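Local structure of bifunctional protein PutA (Bdellovibrio bacteriovorus, 5UR2) at residues P224-G229 with K266-V271. The protein probably oxidises proline to glutamate in two steps, joining a flavin-dependent proline dehydrogenase to an NAD-dependent L-glutamate gamma-semialdehyde dehydrogenase in one chain. Numbering follows the deposited sequence.
Sequences PVFRLG and KFFGIV. With P5F (N-propargylglycine-modified flavin adenine dinucleotide), chain F.
Phe226 of helix 211-232 and Phe268, at the N-terminal start of strand 268-273, form an offset stack, their ring centroids 4.4 Å apart and their planes inclined by 23°. Followed outward from the backbone, Phe226 first brings CB to 3.7 Å from Phe268 CE1, beside the neighbouring CZ. CG then lies just beyond the same CE1, and CD2 makes the closest approach, 3.3 Å from Phe268 CE1, above one face of that ring but displaced toward its rim. Farther out, CE2 has crossed to the CD1-CG side of the ring, 3.7 Å from Phe268 CD1 and nearly as close to CG. The CG-CD2-CE2 side of Phe226 thus makes the contact, with CD2 alone well inside the outline of the partner ring. The helix backbone adds a second touch: Phe226 O lies at the edge of the Phe268 ring and in its plane, 3.5 Å from CZ. On the strand, the CA-CB bond of Phe268 points toward the helix, and CG anti to its own carbonyl carbon (chi1 -67°) places the ring against that side of Phe226. Val236 of strand 235-238 and Ile257 of helix 246-257 touch both phenylalanines, and Tyr265 meets the Phe268 ring edge-to-face, so the pair is part of a buried, largely apolar cluster. Farther along the strand, Val271 reaches the modified flavin, its CG2 3.7 Å from P5F O4. Such packing of an outer helix on the parallel strands is characteristic of the (beta/alpha)8 barrel, here the proline dehydrogenase domain, with the flavin near the C-terminal end of the strand.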
loop_
_atom_site.group_PDB
_atom_site.type_symbol
_atom_site.label_atom_id
_atom_site.label_comp_id
_atom_site.label_asym_id
_atom_site.label_seq_id
_atom_site.Cartn_x
_atom_site.Cartn_y
_atom_site.Cartn_z
ATOM N N PRO B 224 45.984 2.786 40.006
ATOM C CA PRO B 224 47.423 2.456 39.917
ATOM C C PRO B 224 48.157 3.240 38.839
ATOM O O PRO B 224 49.355 3.510 38.998
ATOM C CB PRO B 224 47.430 0.954 39.597
ATOM C CG PRO B 224 46.031 0.478 39.847
ATOM C CD PRO B 224 45.137 1.637 39.640
ATOM N N VAL B 225 47.475 3.597 37.737
ATOM C CA VAL B 225 48.114 4.399 36.693
ATOM C C VAL B 225 48.373 5.809 37.204
ATOM O O VAL B 225 49.465 6.365 37.024
ATOM C CB VAL B 225 47.260 4.435 35.410
ATOM C CG1 VAL B 225 47.982 5.237 34.330
ATOM C CG2 VAL B 225 46.931 3.050 34.931
ATOM N N PHE B 226 47.359 6.425 37.817
ATOM C CA PHE B 226 47.562 7.739 38.416
ATOM C C PHE B 226 48.631 7.685 39.497
ATOM O O PHE B 226 49.450 8.602 39.614
ATOM C CB PHE B 226 46.258 8.279 38.992
ATOM C CG PHE B 226 45.400 8.992 37.991
ATOM C CD1 PHE B 226 45.209 8.471 36.722
ATOM C CD2 PHE B 226 44.794 10.195 38.317
ATOM C CE1 PHE B 226 44.418 9.135 35.791
ATOM C CE2 PHE B 226 44.002 10.869 37.389
ATOM C CZ PHE B 226 43.813 10.332 36.129
ATOM N N ARG B 227 48.659 6.606 40.282
ATOM C CA ARG B 227 49.640 6.518 41.360
ATOM C C ARG B 227 51.056 6.407 40.807
ATOM O O ARG B 227 51.959 7.140 41.229
ATOM C CB ARG B 227 49.328 5.331 42.275
ATOM C CG ARG B 227 50.408 5.120 43.347
ATOM C CD ARG B 227 50.147 3.915 44.244
ATOM N NE ARG B 227 48.883 4.026 44.964
ATOM C CZ ARG B 227 47.890 3.147 44.877
ATOM N NH1 ARG B 227 48.016 2.078 44.095
ATOM N NH2 ARG B 227 46.777 3.330 45.580
ATOM N N LEU B 228 51.268 5.490 39.858
ATOM C CA LEU B 228 52.595 5.335 39.275
ATOM C C LEU B 228 53.064 6.628 38.621
ATOM O O LEU B 228 54.231 7.015 38.763
ATOM C CB LEU B 228 52.595 4.185 38.267
ATOM C CG LEU B 228 53.934 3.942 37.573
ATOM C CD1 LEU B 228 54.965 3.535 38.617
ATOM C CD2 LEU B 228 53.801 2.851 36.518
ATOM N N GLY B 229 52.179 7.305 37.883
ATOM C CA GLY B 229 52.559 8.580 37.292
ATOM C C GLY B 229 53.000 9.588 38.336
ATOM O O GLY B 229 54.042 10.242 38.195
ATOM N N LYS B 266 49.531 18.292 41.159
ATOM C CA LYS B 266 49.015 19.223 40.162
ATOM C C LYS B 266 48.927 18.639 38.755
ATOM O O LYS B 266 48.125 19.121 37.950
ATOM C CB LYS B 266 49.905 20.472 40.097
ATOM C CG LYS B 266 49.876 21.347 41.330
ATOM C CD LYS B 266 50.578 22.688 41.071
ATOM C CE LYS B 266 52.052 22.508 40.815
ATOM N NZ LYS B 266 52.701 23.835 40.696
ATOM N N PHE B 267 49.677 17.586 38.457
ATOM C CA PHE B 267 49.908 17.150 37.077
ATOM C C PHE B 267 49.032 15.962 36.684
ATOM O O PHE B 267 49.471 14.940 36.157
ATOM C CB PHE B 267 51.388 16.875 36.903
ATOM C CG PHE B 267 52.217 18.095 37.154
ATOM C CD1 PHE B 267 51.932 19.275 36.486
ATOM C CD2 PHE B 267 53.185 18.108 38.138
ATOM C CE1 PHE B 267 52.667 20.426 36.729
ATOM C CE2 PHE B 267 53.925 19.264 38.391
ATOM C CZ PHE B 267 53.660 20.427 37.685
ATOM N N PHE B 268 47.748 16.122 36.969
ATOM C CA PHE B 268 46.670 15.327 36.401
ATOM C C PHE B 268 45.818 16.253 35.548
ATOM O O PHE B 268 45.631 17.424 35.892
ATOM C CB PHE B 268 45.791 14.699 37.490
ATOM C CG PHE B 268 46.478 13.644 38.320
ATOM C CD1 PHE B 268 47.203 12.627 37.724
ATOM C CD2 PHE B 268 46.365 13.656 39.699
ATOM C CE1 PHE B 268 47.804 11.637 38.496
ATOM C CE2 PHE B 268 46.966 12.678 40.477
ATOM C CZ PHE B 268 47.687 11.667 39.877
ATOM N N GLY B 269 45.296 15.734 34.438
ATOM C CA GLY B 269 44.465 16.533 33.563
ATOM C C GLY B 269 43.265 15.756 33.065
ATOM O O GLY B 269 43.278 14.524 32.973
ATOM N N ILE B 270 42.231 16.517 32.703
ATOM C CA ILE B 270 40.976 15.997 32.166
ATOM C C ILE B 270 40.639 16.816 30.924
ATOM O O ILE B 270 40.989 18.001 30.821
ATOM C CB ILE B 270 39.831 16.053 33.223
ATOM C CG1 ILE B 270 38.503 15.457 32.721
ATOM C CG2 ILE B 270 39.579 17.481 33.650
ATOM C CD1 ILE B 270 38.439 13.964 32.588
ATOM N N VAL B 271 39.980 16.162 29.952
ATOM C CA VAL B 271 39.568 16.813 28.715
ATOM C C VAL B 271 38.135 17.306 28.834
ATOM O O VAL B 271 37.254 16.593 29.328
ATOM C CB VAL B 271 39.721 15.862 27.516
ATOM C CG1 VAL B 271 39.077 16.477 26.285
ATOM C CG2 VAL B 271 41.201 15.595 27.242
HETATM P PA P5F F . 38.300 23.422 13.901
HETATM O O1A P5F F . 38.411 24.939 14.277
HETATM O O2A P5F F . 38.152 23.087 12.502
HETATM O O5B P5F F . 37.110 22.707 14.482
HETATM C C5B P5F F . 36.582 21.470 14.018
HETATM C C4B P5F F . 35.617 20.926 15.082
HETATM O O4B P5F F . 34.396 21.624 15.146
HETATM C C3B P5F F . 35.207 19.488 14.952
HETATM O O3B P5F F . 36.181 18.616 15.380
HETATM C C2B P5F F . 33.990 19.427 15.786
HETATM O O2B P5F F . 34.356 19.306 17.118
HETATM C C1B P5F F . 33.376 20.764 15.570
HETATM N N9A P5F F . 32.337 20.787 14.572
HETATM C C8A P5F F . 32.426 20.412 13.238
HETATM N N7A P5F F . 31.236 20.614 12.659
HETATM C C5A P5F F . 30.334 21.139 13.586
HETATM C C6A P5F F . 28.992 21.513 13.558
HETATM N N6A P5F F . 28.228 21.414 12.347
HETATM N N1A P5F F . 28.389 21.976 14.670
HETATM C C2A P5F F . 29.066 22.094 15.832
HETATM N N3A P5F F . 30.373 21.708 15.898
HETATM C C4A P5F F . 31.025 21.244 14.824
HETATM N N1 P5F F . 38.590 15.266 20.965
HETATM C C2 P5F F . 37.757 14.640 21.963
HETATM O O2 P5F F . 36.393 14.661 21.778
HETATM N N3 P5F F . 38.329 14.021 23.121
HETATM C C4 P5F F . 39.728 13.986 23.341
HETATM O O4 P5F F . 40.220 13.364 24.496
HETATM C C4X P5F F . 40.610 14.638 22.284
HETATM N N5 P5F F . 42.068 14.545 22.338
HETATM C C5X P5F F . 42.808 15.551 21.551
HETATM C C6 P5F F . 44.207 15.914 21.936
HETATM C C7 P5F F . 44.888 16.942 21.236
HETATM C C7M P5F F . 46.303 17.300 21.636
HETATM C C8 P5F F . 44.248 17.636 20.165
HETATM C C8M P5F F . 44.941 18.736 19.402
HETATM C C9 P5F F . 42.924 17.301 19.797
HETATM C C9A P5F F . 42.201 16.219 20.525
HETATM N N10 P5F F . 40.823 15.890 20.156
HETATM C C10 P5F F . 40.027 15.240 21.159
HETATM C "C1'" P5F F . 40.191 16.361 18.898
HETATM C "C2'" P5F F . 39.643 17.784 19.015
HETATM O "O2'" P5F F . 38.565 17.769 19.872
HETATM C "C3'" P5F F . 39.224 18.425 17.690
HETATM O "O3'" P5F F . 38.200 17.679 17.148
HETATM C "C4'" P5F F . 40.326 18.523 16.645
HETATM O "O4'" P5F F . 41.529 18.625 17.326
HETATM C "C5'" P5F F . 40.133 19.622 15.582
HETATM O "O5'" P5F F . 39.612 20.832 16.096
HETATM P P P5F F . 40.097 22.320 15.672
HETATM O O1P P5F F . 39.958 23.473 16.739
HETATM O O2P P5F F . 41.537 21.997 15.123
HETATM O O3P P5F F . 39.435 22.503 14.181
HETATM C C21 P5F F . 42.146 11.968 21.895
HETATM C C22 P5F F . 42.179 13.281 22.209
HETATM C C23 P5F F . 41.407 10.950 22.781
#